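EAL domain protein (Vibrio cholerae serotype O1, PDB 6IJ2) probably hydrolyses cyclic dinucleotides such as c-di-GMP as a phosphodiesterase, and is caught here with the linear product 5'-pGpG and calcium ions. Local coordinates at residues Gly43-Val48 with Met126-Glu131; Asp66-Phe71 with Asn95-Ala100. The protein carries 1 engineered substitution. All coordinates share one frame; numbering follows the deposited sequence.

Contact 1 of 2, residues Gly43-Val48 with Met126-Glu131; sequences GYEALV and MFEFTE. With CA (calcium ion), chain J; CA (calcium ion), chain L; nucleotides of chain B.
The carboxylates of E45 and E128 meet across a calcium ion at the heart of the EAL-domain barrel, a TIM-barrel relative, and E45 is the first letter of the E-A-L signature that names the family. Strands 41-49 and 125-129 are not neighbours, since strand 91-96 runs between them, so the contact rests on long side chains reaching inward. E45 stretches fully, with CG anti to the backbone N (chi1 179°), while E128 is likewise extended beyond CG. The two side chains cross at about a right angle, bringing E45 OE2 within 3.1 Å of E128 OE2. Two acceptors this close are presumably tolerated because both bind the chain J calcium, which lies 2.4 Å from E45 OE2 and 2.3 Å from E128 OE2. N95, D158 and a phosphate of the bound RNA also ligate this ion. The remaining oxygens are held too, E128 OE1 by S93 and K179, and E45 OE1 by Q235 and a calcium-bound water that can donate to it.

Away from this compact core the segments diverge into the nucleotide site. T130, partly exposed in the loop after strand 125-129, binds a second calcium rather than the opposite strand, and its OG1 stands a longer 2.8 Å from the chain L ion. A water on that ion also bonds the ribose hydroxyls of G2. On the other strand, both methyls of L47 abut OP1 of the G2 phosphate from one side, and V48 N donates an almost straight hydrogen bond of 2.8 Å to G2 N7 (175°).

Contact 2 of 2, residues Asp66-Phe71 with Asn95-Ala100; sequences DNRYLF and NFLPNA. With CA (calcium ion), chain J; nucleotides of chain B.
L97 packs against R68 and F71 where the first turn of helix 68-85 passes the loop that follows strand 91-96, within a beta-alpha-beta unit of the EAL barrel. The contact is a useful example of one branched side chain serving two neighbours. CG lies anti to the backbone N of L97 (chi1 -177°), beside the carbonyl carbon, and from there the two methyls part toward different surfaces.

CD2 goes to R68. It rests 3.7 Å from the carbonyl oxygen R68 O and meets the aliphatic start of the side chain at R68 CG, the two side chains crossing at about a right angle. Only the hydrocarbon part of the arginine is used here; the guanidinium runs on past the contact, where its link to E65 is long and weak, and V63 and I101 also touch the residue.

CD1 goes to F71, approaching the edge of the ring close to its plane, with a loose 4.4 Å between L97 CD1 and F71 CE2. The same ring is braced by F26 and V48, while the helical hydrogen bond from F71 N to N67 O fixes the first turn that presents it.

This apolar cluster borders the nucleotide. L97 CD1 is also 3.7 Å from the exocyclic amino nitrogen N2 of G2, and the backbone comes nearer still, L97 CA lying 3.4 Å from N2 at that edge of the base, close to its plane. Two residues earlier, N95 instead covers a face of the same guanine: its CB sits over the ring near C2 and N1, and beyond it the amide oxygen OD1 coordinates the chain J calcium at 2.4 Å.

Overall arrangement
From the N terminus the chain runs through strand 27-35 and turns back along strand 41-49, then enters helix 68-85 and returns through strand 91-96, where contact 2 closes a short loop. It then continues through helix 109-117 to strand 125-129, where contact 1 closes a wider loop, so contact 2 is nested inside contact 1. The sites, with centres about 13 Å apart, join through strand 91-96: N95 ND2 probably donates to E45 OE2, and F96 N probably to E128 O. Contact 1 thus ties barrel strands around a metal, whereas contact 2 fastens a flanking helix beside the same nucleotide.

Contact 1 of 2, residues Gly43-Val48 with Met126-Glu131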
ATOM      1  N   GLY A  43       4.239  18.733  18.232  1.00 26.23           N
ATOM      2  CA  GLY A  43       2.907  18.463  18.739  1.00 27.67           C
ATOM      3  C   GLY A  43       2.880  17.125  19.451  1.00 27.88           C
ATOM      4  O   GLY A  43       3.922  16.544  19.750  1.00 28.93           O
ATOM      5  N   TYR A  44       1.659  16.653  19.733  1.00 29.01           N
ATOM      6  CA  TYR A  44       1.449  15.366  20.398  1.00 25.88           C
ATOM      7  C   TYR A  44       0.325  14.611  19.713  1.00 25.89           C
ATOM      8  O   TYR A  44      -0.698  15.207  19.361  1.00 27.67           O
ATOM      9  CB  TYR A  44       1.064  15.537  21.886  1.00 28.48           C
ATOM     10  CG  TYR A  44       2.160  16.082  22.762  1.00 28.57           C
ATOM     11  CD1 TYR A  44       2.441  17.445  22.789  1.00 27.75           C
ATOM     12  CD2 TYR A  44       2.904  15.241  23.575  1.00 28.09           C
ATOM     13  CE1 TYR A  44       3.438  17.949  23.581  1.00 33.08           C
ATOM     14  CE2 TYR A  44       3.911  15.736  24.373  1.00 28.52           C
ATOM     15  CZ  TYR A  44       4.170  17.094  24.377  1.00 30.91           C
ATOM     16  OH  TYR A  44       5.171  17.606  25.171  1.00 33.92           O
ATOM     17  N   GLU A  45       0.503  13.300  19.551  1.00 25.79           N
ATOM     18  CA  GLU A  45      -0.570  12.439  19.087  1.00 26.14           C
ATOM     19  C   GLU A  45      -1.362  11.959  20.297  1.00 27.92           C
ATOM     20  O   GLU A  45      -0.774  11.527  21.299  1.00 28.27           O
ATOM     21  CB  GLU A  45      -0.026  11.249  18.289  1.00 28.01           C
ATOM     22  CG  GLU A  45      -1.137  10.344  17.824  1.00 28.89           C
ATOM     23  CD  GLU A  45      -0.671   9.142  17.037  1.00 33.07           C
ATOM     24  OE1 GLU A  45       0.554   8.871  16.978  1.00 30.33           O
ATOM     25  OE2 GLU A  45      -1.559   8.480  16.468  1.00 27.88           O
ATOM     26  N   ALA A  46      -2.691  12.106  20.230  1.00 31.58           N
ATOM     27  CA  ALA A  46      -3.586  11.590  21.261  1.00 28.67           C
ATOM     28  C   ALA A  46      -3.894  10.117  20.997  1.00 30.65           C
ATOM     29  O   ALA A  46      -4.250   9.736  19.874  1.00 29.85           O
ATOM     30  CB  ALA A  46      -4.885  12.400  21.305  1.00 29.48           C
ATOM     31  N   LEU A  47      -3.786   9.294  22.042  1.00 32.66           N
ATOM     32  CA  LEU A  47      -3.932   7.845  21.924  1.00 35.03           C
ATOM     33  C   LEU A  47      -4.865   7.350  23.015  1.00 33.47           C
ATOM     34  O   LEU A  47      -4.669   7.671  24.189  1.00 34.17           O
ATOM     35  CB  LEU A  47      -2.585   7.147  22.050  1.00 30.99           C
ATOM     36  CG  LEU A  47      -1.573   7.521  20.965  1.00 37.18           C
ATOM     37  CD1 LEU A  47      -0.193   7.153  21.442  1.00 30.15           C
ATOM     38  CD2 LEU A  47      -1.902   6.791  19.661  1.00 35.80           C
ATOM     39  N   VAL A  48      -5.858   6.558  22.628  1.00 34.68           N
ATOM     40  CA  VAL A  48      -6.884   6.119  23.568  1.00 37.54           C
ATOM     41  C   VAL A  48      -6.291   5.184  24.621  1.00 38.19           C
ATOM     42  O   VAL A  48      -5.422   4.349  24.332  1.00 37.92           O
ATOM     43  CB  VAL A  48      -8.027   5.454  22.781  1.00 52.38           C
ATOM     44  CG1 VAL A  48      -8.291   4.047  23.269  1.00 63.78           C
ATOM     45  CG2 VAL A  48      -9.279   6.294  22.856  1.00 55.14           C
ATOM     46  N   MET A 126      -4.677  18.320  14.004  1.00 28.31           N
ATOM     47  CA  MET A 126      -4.329  17.499  12.841  1.00 27.47           C
ATOM     48  C   MET A 126      -5.059  16.176  12.953  1.00 34.14           C
ATOM     49  O   MET A 126      -5.073  15.569  14.024  1.00 35.52           O
ATOM     50  CB  MET A 126      -2.830  17.249  12.735  1.00 25.98           C
ATOM     51  CG  MET A 126      -2.451  16.381  11.528  1.00 30.46           C
ATOM     52  SD  MET A 126      -0.717  16.436  11.047  1.00 32.88           S
ATOM     53  CE  MET A 126       0.077  15.495  12.345  1.00 30.94           C
ATOM     54  N   PHE A 127      -5.677  15.738  11.859  1.00 29.42           N
ATOM     55  CA  PHE A 127      -6.354  14.449  11.832  1.00 29.43           C
ATOM     56  C   PHE A 127      -5.524  13.466  11.026  1.00 30.51           C
ATOM     57  O   PHE A 127      -5.116  13.770   9.902  1.00 29.10           O
ATOM     58  CB  PHE A 127      -7.764  14.576  11.255  1.00 34.64           C
ATOM     59  CG  PHE A 127      -8.766  15.086  12.253  1.00 34.20           C
ATOM     60  CD1 PHE A 127      -9.283  14.232  13.215  1.00 36.56           C
ATOM     61  CD2 PHE A 127      -9.162  16.417  12.262  1.00 33.62           C
ATOM     62  CE1 PHE A 127     -10.180  14.695  14.155  1.00 38.80           C
ATOM     63  CE2 PHE A 127     -10.071  16.879  13.195  1.00 36.55           C
ATOM     64  CZ  PHE A 127     -10.571  16.030  14.142  1.00 35.14           C
ATOM     65  N   GLU A 128      -5.269  12.299  11.609  1.00 27.61           N
ATOM     66  CA  GLU A 128      -4.508  11.240  10.949  1.00 26.78           C
ATOM     67  C   GLU A 128      -5.465  10.219  10.358  1.00 28.56           C
ATOM     68  O   GLU A 128      -6.338   9.697  11.062  1.00 35.52           O
ATOM     69  CB  GLU A 128      -3.550  10.562  11.929  1.00 30.98           C
ATOM     70  CG  GLU A 128      -2.687  11.562  12.672  1.00 28.75           C
ATOM     71  CD  GLU A 128      -1.636  10.910  13.534  1.00 30.07           C
ATOM     72  OE1 GLU A 128      -0.843  11.653  14.143  1.00 29.38           O
ATOM     73  OE2 GLU A 128      -1.596   9.659  13.599  1.00 29.68           O
ATOM     74  N   PHE A 129      -5.285   9.924   9.075  1.00 30.37           N
ATOM     75  CA  PHE A 129      -6.249   9.150   8.304  1.00 32.95           C
ATOM     76  C   PHE A 129      -5.695   7.754   8.044  1.00 34.97           C
ATOM     77  O   PHE A 129      -4.594   7.609   7.497  1.00 34.59           O
ATOM     78  CB  PHE A 129      -6.584   9.860   6.990  1.00 29.39           C
ATOM     79  CG  PHE A 129      -7.515  11.032   7.159  1.00 34.74           C
ATOM     80  CD1 PHE A 129      -7.018  12.279   7.498  1.00 35.00           C
ATOM     81  CD2 PHE A 129      -8.879  10.888   6.966  1.00 40.77           C
ATOM     82  CE1 PHE A 129      -7.861  13.368   7.657  1.00 36.55           C
ATOM     83  CE2 PHE A 129      -9.735  11.972   7.125  1.00 45.40           C
ATOM     84  CZ  PHE A 129      -9.224  13.216   7.472  1.00 41.60           C
ATOM     85  N   THR A 130      -6.454   6.746   8.462  1.00 35.97           N
ATOM     86  CA  THR A 130      -6.206   5.345   8.161  1.00 37.57           C
ATOM     87  C   THR A 130      -7.413   4.797   7.416  1.00 43.91           C
ATOM     88  O   THR A 130      -8.559   5.075   7.785  1.00 43.10           O
ATOM     89  CB  THR A 130      -5.980   4.511   9.435  1.00 46.11           C
ATOM     90  OG1 THR A 130      -4.874   5.035  10.182  1.00 39.26           O
ATOM     91  CG2 THR A 130      -5.688   3.058   9.073  1.00 46.37           C
ATOM     92  N   GLU A 131      -7.152   4.022   6.370  1.00 45.88           N
ATOM     93  CA  GLU A 131      -8.220   3.423   5.584  1.00 42.67           C
ATOM     94  C   GLU A 131      -8.881   2.278   6.347  1.00 41.45           C
ATOM     95  O   GLU A 131      -8.236   1.562   7.116  1.00 43.98           O
ATOM     96  CB  GLU A 131      -7.666   2.915   4.255  1.00 46.22           C
ATOM     97  CG  GLU A 131      -6.773   3.913   3.525  1.00 43.85           C
ATOM     98  CD  GLU A 131      -5.290   3.751   3.861  1.00 51.29           C
ATOM     99  OE1 GLU A 131      -4.949   3.681   5.062  1.00 45.75           O
ATOM    100  OE2 GLU A 131      -4.463   3.687   2.920  1.00 46.49           O
TER
HETATM  101 CA    CA J 602      -1.675   7.489  14.277  1.00 26.47          CA
HETATM  102 CA    CA L 604      -3.212   3.689  11.960  1.00 84.33          CA
ATOM    103  P     G B   2      -1.313   2.360  20.914  1.00 48.41           P
ATOM    104  OP1   G B   2      -1.340   3.618  21.577  1.00 47.10           O
ATOM    105  OP2   G B   2      -1.436   1.157  21.670  1.00 50.86           O
ATOM    106  O5'   G B   2      -2.414   2.320  19.787  1.00 48.70           O
ATOM    107  C5'   G B   2      -2.816   1.104  19.171  1.00 50.75           C
ATOM    108  C4'   G B   2      -3.714   1.400  18.003  1.00 51.06           C
ATOM    109  O4'   G B   2      -4.863   2.137  18.463  1.00 51.26           O
ATOM    110  C3'   G B   2      -3.092   2.243  16.889  1.00 49.23           C
ATOM    111  O3'   G B   2      -3.420   1.752  15.603  1.00 50.68           O
ATOM    112  C2'   G B   2      -3.762   3.597  17.059  1.00 48.04           C
ATOM    113  O2'   G B   2      -3.905   4.361  15.891  1.00 47.48           O
ATOM    114  C1'   G B   2      -5.131   3.185  17.584  1.00 49.99           C
ATOM    115  N9    G B   2      -5.731   4.270  18.335  1.00 49.39           N
ATOM    116  C8    G B   2      -5.249   4.851  19.478  1.00 48.27           C
ATOM    117  N7    G B   2      -5.972   5.854  19.886  1.00 48.33           N
ATOM    118  C5    G B   2      -6.975   5.957  18.941  1.00 49.50           C
ATOM    119  C6    G B   2      -8.057   6.861  18.847  1.00 50.50           C
ATOM    120  O6    G B   2      -8.341   7.793  19.590  1.00 50.98           O
ATOM    121  N1    G B   2      -8.845   6.604  17.738  1.00 52.14           N
ATOM    122  C2    G B   2      -8.614   5.611  16.825  1.00 54.68           C
ATOM    123  N2    G B   2      -9.480   5.530  15.816  1.00 58.08           N
ATOM    124  N3    G B   2      -7.618   4.751  16.909  1.00 51.86           N
ATOM    125  C4    G B   2      -6.843   4.980  17.981  1.00 50.21           C
TER
HETATM  126  O   HOH W   1       0.608   7.416  14.675  1.00 27.32           O
HETATM  127  O   HOH W   2      -5.094   3.056  13.290  1.00 69.41           O

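Contact 2 of 2, residues Asp66-Phe71 with Asn95-Ala100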
ATOM      1  N   ASP A  66     -22.778   0.045  16.381  1.00 81.48           N
ATOM      2  CA  ASP A  66     -23.802   0.894  16.971  1.00 82.74           C
ATOM      3  C   ASP A  66     -23.237   2.055  17.777  1.00 73.24           C
ATOM      4  O   ASP A  66     -23.991   2.976  18.106  1.00 75.57           O
ATOM      5  CB  ASP A  66     -24.718   0.052  17.858  1.00 93.09           C
ATOM      6  CG  ASP A  66     -25.084  -1.269  17.216  1.00100.89           C
ATOM      7  OD1 ASP A  66     -25.457  -1.272  16.023  1.00103.45           O
ATOM      8  OD2 ASP A  66     -24.979  -2.308  17.899  1.00103.60           O
ATOM      9  N   ASN A  67     -21.941   2.045  18.102  1.00 64.38           N
ATOM     10  CA  ASN A  67     -21.365   3.106  18.914  1.00 67.53           C
ATOM     11  C   ASN A  67     -20.154   3.782  18.282  1.00 61.23           C
ATOM     12  O   ASN A  67     -19.556   4.653  18.923  1.00 55.70           O
ATOM     13  CB  ASN A  67     -20.991   2.575  20.316  1.00 69.28           C
ATOM     14  CG  ASN A  67     -19.868   1.532  20.292  1.00 65.39           C
ATOM     15  OD1 ASN A  67     -19.123   1.410  19.325  1.00 61.10           O
ATOM     16  ND2 ASN A  67     -19.742   0.789  21.386  1.00 66.75           N
ATOM     17  N   ARG A  68     -19.785   3.411  17.050  1.00 58.75           N
ATOM     18  CA  ARG A  68     -18.576   3.943  16.422  1.00 58.34           C
ATOM     19  C   ARG A  68     -18.618   5.460  16.327  1.00 53.45           C
ATOM     20  O   ARG A  68     -17.627   6.141  16.622  1.00 50.54           O
ATOM     21  CB  ARG A  68     -18.394   3.335  15.029  1.00 65.23           C
ATOM     22  CG  ARG A  68     -17.555   2.074  14.999  1.00 82.01           C
ATOM     23  CD  ARG A  68     -17.618   1.383  13.651  1.00 97.10           C
ATOM     24  NE  ARG A  68     -18.985   1.339  13.144  1.00113.41           N
ATOM     25  CZ  ARG A  68     -19.380   0.594  12.117  1.00123.58           C
ATOM     26  NH1 ARG A  68     -18.508  -0.175  11.480  1.00124.58           N
ATOM     27  NH2 ARG A  68     -20.646   0.623  11.723  1.00130.20           N
ATOM     28  N   TYR A  69     -19.754   6.011  15.896  1.00 59.41           N
ATOM     29  CA  TYR A  69     -19.846   7.457  15.726  1.00 63.54           C
ATOM     30  C   TYR A  69     -19.760   8.174  17.065  1.00 55.62           C
ATOM     31  O   TYR A  69     -19.036   9.167  17.196  1.00 53.69           O
ATOM     32  CB  TYR A  69     -21.138   7.816  14.993  1.00 73.40           C
ATOM     33  CG  TYR A  69     -21.314   7.056  13.701  1.00 86.97           C
ATOM     34  CD1 TYR A  69     -20.638   7.440  12.550  1.00 90.80           C
ATOM     35  CD2 TYR A  69     -22.148   5.946  13.632  1.00 94.85           C
ATOM     36  CE1 TYR A  69     -20.791   6.744  11.367  1.00 92.53           C
ATOM     37  CE2 TYR A  69     -22.308   5.244  12.453  1.00 99.09           C
ATOM     38  CZ  TYR A  69     -21.628   5.648  11.323  1.00 97.54           C
ATOM     39  OH  TYR A  69     -21.786   4.950  10.147  1.00100.25           O
ATOM     40  N   LEU A  70     -20.475   7.676  18.077  1.00 54.61           N
ATOM     41  CA  LEU A  70     -20.393   8.276  19.405  1.00 61.16           C
ATOM     42  C   LEU A  70     -18.986   8.149  19.971  1.00 60.40           C
ATOM     43  O   LEU A  70     -18.482   9.070  20.626  1.00 56.78           O
ATOM     44  CB  LEU A  70     -21.412   7.615  20.337  1.00 61.43           C
ATOM     45  CG  LEU A  70     -22.062   8.399  21.487  1.00 73.77           C
ATOM     46  CD1 LEU A  70     -23.123   7.541  22.166  1.00 78.58           C
ATOM     47  CD2 LEU A  70     -21.051   8.892  22.514  1.00 73.50           C
ATOM     48  N   PHE A  71     -18.335   7.010  19.726  1.00 56.96           N
ATOM     49  CA  PHE A  71     -16.976   6.810  20.217  1.00 49.24           C
ATOM     50  C   PHE A  71     -16.000   7.775  19.553  1.00 49.00           C
ATOM     51  O   PHE A  71     -15.138   8.360  20.222  1.00 46.83           O
ATOM     52  CB  PHE A  71     -16.558   5.354  19.984  1.00 49.34           C
ATOM     53  CG  PHE A  71     -15.107   5.106  20.227  1.00 49.73           C
ATOM     54  CD1 PHE A  71     -14.615   5.034  21.518  1.00 47.37           C
ATOM     55  CD2 PHE A  71     -14.229   4.971  19.167  1.00 46.75           C
ATOM     56  CE1 PHE A  71     -13.274   4.827  21.750  1.00 45.16           C
ATOM     57  CE2 PHE A  71     -12.891   4.763  19.393  1.00 46.54           C
ATOM     58  CZ  PHE A  71     -12.413   4.691  20.691  1.00 43.28           C
ATOM     59  N   ASN A  95      -6.366  10.525  15.826  1.00 30.39           N
ATOM     60  CA  ASN A  95      -6.572   9.426  14.893  1.00 32.34           C
ATOM     61  C   ASN A  95      -8.026   9.405  14.445  1.00 42.21           C
ATOM     62  O   ASN A  95      -8.936   9.430  15.277  1.00 41.04           O
ATOM     63  CB  ASN A  95      -6.209   8.092  15.545  1.00 32.95           C
ATOM     64  CG  ASN A  95      -4.715   7.928  15.749  1.00 37.44           C
ATOM     65  OD1 ASN A  95      -3.984   7.609  14.812  1.00 40.16           O
ATOM     66  ND2 ASN A  95      -4.254   8.143  16.975  1.00 31.74           N
ATOM     67  N   PHE A  96      -8.251   9.376  13.138  1.00 36.65           N
ATOM     68  CA  PHE A  96      -9.608   9.382  12.609  1.00 47.13           C
ATOM     69  C   PHE A  96     -10.035   7.934  12.421  1.00 53.75           C
ATOM     70  O   PHE A  96      -9.482   7.227  11.576  1.00 49.24           O
ATOM     71  CB  PHE A  96      -9.685  10.169  11.303  1.00 50.36           C
ATOM     72  CG  PHE A  96     -11.094  10.518  10.866  1.00 53.83           C
ATOM     73  CD1 PHE A  96     -12.186   9.753  11.254  1.00 60.67           C
ATOM     74  CD2 PHE A  96     -11.319  11.615  10.055  1.00 56.00           C
ATOM     75  CE1 PHE A  96     -13.466  10.069  10.837  1.00 61.98           C
ATOM     76  CE2 PHE A  96     -12.598  11.940   9.638  1.00 59.82           C
ATOM     77  CZ  PHE A  96     -13.671  11.165  10.030  1.00 62.29           C
ATOM     78  N   LEU A  97     -11.029   7.508  13.203  1.00 64.83           N
ATOM     79  CA  LEU A  97     -11.571   6.160  13.146  1.00 71.41           C
ATOM     80  C   LEU A  97     -11.954   5.802  11.709  1.00 75.63           C
ATOM     81  O   LEU A  97     -12.779   6.504  11.102  1.00 83.29           O
ATOM     82  CB  LEU A  97     -12.787   6.040  14.063  1.00 74.20           C
ATOM     83  CG  LEU A  97     -13.430   4.652  14.166  1.00 77.83           C
ATOM     84  CD1 LEU A  97     -12.646   3.753  15.113  1.00 72.63           C
ATOM     85  CD2 LEU A  97     -14.888   4.752  14.590  1.00 85.55           C
ATOM     86  N   PRO A  98     -11.377   4.734  11.137  1.00 69.19           N
ATOM     87  CA  PRO A  98     -11.616   4.379   9.728  1.00 76.90           C
ATOM     88  C   PRO A  98     -13.053   4.545   9.239  1.00 86.37           C
ATOM     89  O   PRO A  98     -13.996   3.937   9.761  1.00 79.98           O
ATOM     90  CB  PRO A  98     -11.161   2.920   9.689  1.00 73.16           C
ATOM     91  CG  PRO A  98      -9.993   2.913  10.634  1.00 57.77           C
ATOM     92  CD  PRO A  98     -10.391   3.836  11.764  1.00 63.57           C
ATOM     93  N   ASN A  99     -13.201   5.366   8.195  1.00 97.96           N
ATOM     94  CA  ASN A  99     -14.440   6.064   7.878  1.00102.47           C
ATOM     95  C   ASN A  99     -15.294   5.351   6.835  1.00108.12           C
ATOM     96  O   ASN A  99     -16.155   5.988   6.216  1.00109.24           O
ATOM     97  CB  ASN A  99     -14.129   7.486   7.400  1.00 97.20           C
ATOM     98  CG  ASN A  99     -12.757   7.970   7.841  1.00 89.61           C
ATOM     99  OD1 ASN A  99     -11.905   7.181   8.244  1.00 84.84           O
ATOM    100  ND2 ASN A  99     -12.535   9.277   7.753  1.00 89.28           N
ATOM    101  N   ALA A 100     -15.088   4.048   6.623  1.00110.92           N
ATOM    102  CA  ALA A 100     -16.007   3.319   5.756  1.00118.63           C
ATOM    103  C   ALA A 100     -17.419   3.317   6.321  1.00127.77           C
ATOM    104  O   ALA A 100     -18.371   3.020   5.592  1.00135.55           O
ATOM    105  CB  ALA A 100     -15.532   1.883   5.543  1.00118.41           C
TER
HETATM  106 CA    CA J 602      -1.675   7.489  14.277  1.00 26.47          CA
ATOM    107  P     G B   2      -1.313   2.360  20.914  1.00 48.41           P
ATOM    108  OP1   G B   2      -1.340   3.618  21.577  1.00 47.10           O
ATOM    109  OP2   G B   2      -1.436   1.157  21.670  1.00 50.86           O
ATOM    110  O5'   G B   2      -2.414   2.320  19.787  1.00 48.70           O
ATOM    111  C5'   G B   2      -2.816   1.104  19.171  1.00 50.75           C
ATOM    112  C4'   G B   2      -3.714   1.400  18.003  1.00 51.06           C
ATOM    113  O4'   G B   2      -4.863   2.137  18.463  1.00 51.26           O
ATOM    114  C3'   G B   2      -3.092   2.243  16.889  1.00 49.23           C
ATOM    115  O3'   G B   2      -3.420   1.752  15.603  1.00 50.68           O
ATOM    116  C2'   G B   2      -3.762   3.597  17.059  1.00 48.04           C
ATOM    117  O2'   G B   2      -3.905   4.361  15.891  1.00 47.48           O
ATOM    118  C1'   G B   2      -5.131   3.185  17.584  1.00 49.99           C
ATOM    119  N9    G B   2      -5.731   4.270  18.335  1.00 49.39           N
ATOM    120  C8    G B   2      -5.249   4.851  19.478  1.00 48.27           C
ATOM    121  N7    G B   2      -5.972   5.854  19.886  1.00 48.33           N
ATOM    122  C5    G B   2      -6.975   5.957  18.941  1.00 49.50           C
ATOM    123  C6    G B   2      -8.057   6.861  18.847  1.00 50.50           C
ATOM    124  O6    G B   2      -8.341   7.793  19.590  1.00 50.98           O
ATOM    125  N1    G B   2      -8.845   6.604  17.738  1.00 52.14           N
ATOM    126  C2    G B   2      -8.614   5.611  16.825  1.00 54.68           C
ATOM    127  N2    G B   2      -9.480   5.530  15.816  1.00 58.08           N
ATOM    128  N3    G B   2      -7.618   4.751  16.909  1.00 51.86           N
ATOM    129  C4    G B   2      -6.843   4.980  17.981  1.00 50.21           C
TER
HETATM  130  O   HOH W   1       0.608   7.416  14.675  1.00 27.32           O